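Local structure of arabinan-endo 1,5-alpha-l-arabinase (1UV4) at residues Asn193-Leu198 with Arg219-Thr224. The protein hydrolyses internal alpha-1,5-L-arabinofuranosidic linkages of arabinan, as a secreted, calcium-binding family 43 glycoside hydrolase that takes part in plant cell-wall breakdown. Sequence-based numbering, arbitrary orientation.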
loop_
_atom_site.group_PDB
_atom_site.type_symbol
_atom_site.label_atom_id
_atom_site.label_comp_id
_atom_site.label_asym_id
_atom_site.label_seq_id
_atom_site.Cartn_x
_atom_site.Cartn_y
_atom_site.Cartn_z
ATOM N N ASN A 193 -13.364 -6.871 14.547
ATOM C CA ASN A 193 -13.697 -7.010 15.980
ATOM C C ASN A 193 -13.809 -5.694 16.733
ATOM O O ASN A 193 -13.344 -5.543 17.881
ATOM C CB ASN A 193 -12.660 -7.863 16.687
ATOM C CG ASN A 193 -12.424 -9.173 16.005
ATOM O OD1 ASN A 193 -13.371 -9.866 15.598
ATOM N ND2 ASN A 193 -11.149 -9.545 15.874
ATOM N N GLY A 194 -14.462 -4.745 16.106
ATOM C CA GLY A 194 -14.793 -3.530 16.795
ATOM C C GLY A 194 -13.685 -2.519 16.816
ATOM O O GLY A 194 -13.897 -1.465 17.395
ATOM N N TYR A 195 -12.549 -2.815 16.171
ATOM C CA TYR A 195 -11.453 -1.857 16.047
ATOM C C TYR A 195 -11.008 -1.630 14.624
ATOM O O TYR A 195 -11.018 -2.541 13.800
ATOM C CB TYR A 195 -10.186 -2.290 16.813
ATOM C CG TYR A 195 -10.214 -2.159 18.323
ATOM C CD1 TYR A 195 -9.919 -0.952 18.936
ATOM C CD2 TYR A 195 -10.496 -3.261 19.120
ATOM C CE1 TYR A 195 -9.929 -0.837 20.310
ATOM C CE2 TYR A 195 -10.524 -3.150 20.491
ATOM C CZ TYR A 195 -10.221 -1.940 21.068
ATOM O OH TYR A 195 -10.247 -1.842 22.447
ATOM N N TYR A 196 -10.588 -0.405 14.385
ATOM C CA TYR A 196 -9.792 -0.076 13.208
ATOM C C TYR A 196 -8.334 -0.377 13.500
ATOM O O TYR A 196 -7.808 -0.029 14.553
ATOM C CB TYR A 196 -9.996 1.380 12.805
ATOM C CG TYR A 196 -11.424 1.635 12.362
ATOM C CD1 TYR A 196 -11.851 1.335 11.074
ATOM C CD2 TYR A 196 -12.351 2.160 13.243
ATOM C CE1 TYR A 196 -13.158 1.562 10.650
ATOM C CE2 TYR A 196 -13.663 2.388 12.842
ATOM C CZ TYR A 196 -14.070 2.097 11.536
ATOM O OH TYR A 196 -15.372 2.341 11.140
ATOM N N TYR A 197 -7.684 -1.063 12.568
ATOM C CA TYR A 197 -6.259 -1.359 12.648
ATOM C C TYR A 197 -5.511 -0.716 11.518
ATOM O O TYR A 197 -5.920 -0.858 10.358
ATOM C CB TYR A 197 -5.984 -2.869 12.619
ATOM C CG TYR A 197 -6.527 -3.593 13.828
ATOM C CD1 TYR A 197 -5.770 -3.737 15.004
ATOM C CD2 TYR A 197 -7.826 -4.106 13.819
ATOM C CE1 TYR A 197 -6.294 -4.372 16.120
ATOM C CE2 TYR A 197 -8.371 -4.745 14.968
ATOM C CZ TYR A 197 -7.600 -4.887 16.102
ATOM O OH TYR A 197 -8.108 -5.520 17.218
ATOM N N LEU A 198 -4.441 -0.017 11.848
ATOM C CA LEU A 198 -3.537 0.603 10.877
ATOM C C LEU A 198 -2.171 -0.077 10.970
ATOM O O LEU A 198 -1.595 -0.161 12.046
ATOM C CB LEU A 198 -3.372 2.063 11.159
ATOM C CG LEU A 198 -2.379 2.805 10.267
ATOM C CD1 LEU A 198 -2.807 2.851 8.808
ATOM C CD2 LEU A 198 -2.205 4.231 10.793
ATOM N N ARG A 219 -4.178 0.469 16.835
ATOM C CA ARG A 219 -5.643 0.298 16.705
ATOM C C ARG A 219 -6.399 1.503 17.271
ATOM O O ARG A 219 -5.922 2.169 18.209
ATOM C CB ARG A 219 -6.133 -0.984 17.378
ATOM C CG ARG A 219 -6.194 -0.966 18.905
ATOM C CD ARG A 219 -6.476 -2.299 19.547
ATOM N NE ARG A 219 -6.633 -2.159 21.004
ATOM C CZ ARG A 219 -6.889 -3.171 21.830
ATOM N NH1 ARG A 219 -7.038 -4.403 21.365
ATOM N NH2 ARG A 219 -7.007 -2.942 23.115
ATOM N N SER A 220 -7.633 1.659 16.829
ATOM C CA SER A 220 -8.438 2.789 17.219
ATOM C C SER A 220 -9.925 2.429 17.126
ATOM O O SER A 220 -10.336 1.739 16.228
ATOM C CB SER A 220 -8.136 3.971 16.330
ATOM O OG SER A 220 -8.975 5.067 16.672
ATOM N N LYS A 221 -10.741 2.914 18.034
ATOM C CA LYS A 221 -12.171 2.691 17.930
ATOM C C LYS A 221 -12.779 3.509 16.769
ATOM O O LYS A 221 -13.805 3.127 16.214
ATOM C CB LYS A 221 -12.875 2.986 19.274
ATOM C CG LYS A 221 -12.612 1.944 20.342
ATOM C CD LYS A 221 -13.339 0.602 20.008
ATOM C CE LYS A 221 -13.392 -0.383 21.168
ATOM N NZ LYS A 221 -13.711 -1.752 20.650
ATOM N N SER A 222 -12.162 4.632 16.423
ATOM C CA SER A 222 -12.647 5.422 15.308
ATOM C C SER A 222 -11.643 5.404 14.167
ATOM O O SER A 222 -10.422 5.274 14.362
ATOM C CB SER A 222 -12.966 6.836 15.753
ATOM O OG SER A 222 -11.795 7.527 16.004
ATOM N N ILE A 223 -12.148 5.529 12.955
ATOM C CA ILE A 223 -11.273 5.391 11.804
ATOM C C ILE A 223 -10.269 6.526 11.726
ATOM O O ILE A 223 -9.160 6.366 11.193
ATOM C CB ILE A 223 -12.076 5.171 10.496
ATOM C CG1 ILE A 223 -11.172 4.609 9.385
ATOM C CG2 ILE A 223 -12.766 6.441 10.054
ATOM C CD1 ILE A 223 -11.878 4.215 8.104
ATOM N N THR A 224 -10.642 7.665 12.302
ATOM C CA THR A 224 -9.784 8.829 12.273
ATOM C C THR A 224 -8.798 8.902 13.417
ATOM O O THR A 224 -8.004 9.867 13.489
ATOM C CB THR A 224 -10.606 10.112 12.166
ATOM O OG1 THR A 224 -11.662 10.129 13.134
ATOM C CG2 THR A 224 -11.298 10.218 10.807
HETATM O O HOH W 1 -15.096 0.913 16.651
#
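The phenol ring of Tyr-195 is held between two cationic side chains, Arg-219 over one face and Lys-221 over the other. Arg-219 CD sits above the ring centre, in a CH-pi contact 3.8 Å from the centroid, and the guanidinium continues over CZ toward the hydroxyl end as an offset stack, its plane only 7° from that of the ring. The chain is extended from CG to NE, which carries the guanidinium out past the ring centre to lie over CZ. On the opposite face Lys-221 bends at chi2 (-71°), which folds its tip back so that NZ makes a cation-pi contact 3.6 Å from the centroid. The same ammonium gives a long hydrogen bond to Gly-194 O (3.3 Å), arriving from above the carbonyl plane; a water links this oxygen to Lys-221 O.

These residues lie at the open end of the hairpin, where strand 195-203 begins and its antiparallel neighbour 212-220 ends, in a four-stranded blade of the five-bladed beta-propeller of family 43. Tyr-196 and Ser-220 form a hydrogen-bonded pair, with Tyr-196 N to Ser-220 O and Ser-220 N to Tyr-196 O both at 2.8 Å, while Tyr-197 and Arg-219 form the adjacent non-hydrogen-bonded pair.

Alternation along the strand sends Tyr-196 to the other side of the sheet from Tyr-197 and Arg-219. Ile-223, beyond the end of strand 212-220, lays CB over the centre of the Tyr-196 ring, 3.7 Å from its centroid, and the Lys-221 carbonyl meets the ring edge; the phenol hydroxyl is hydrogen-bonded to Lys-140 N. On the Arg-219 side, Tyr-197 CE1 touches Arg-219 CB at 3.6 Å, and Tyr-197 OH and Arg-219 NH1 both hydrogen-bond to Gly-289 O.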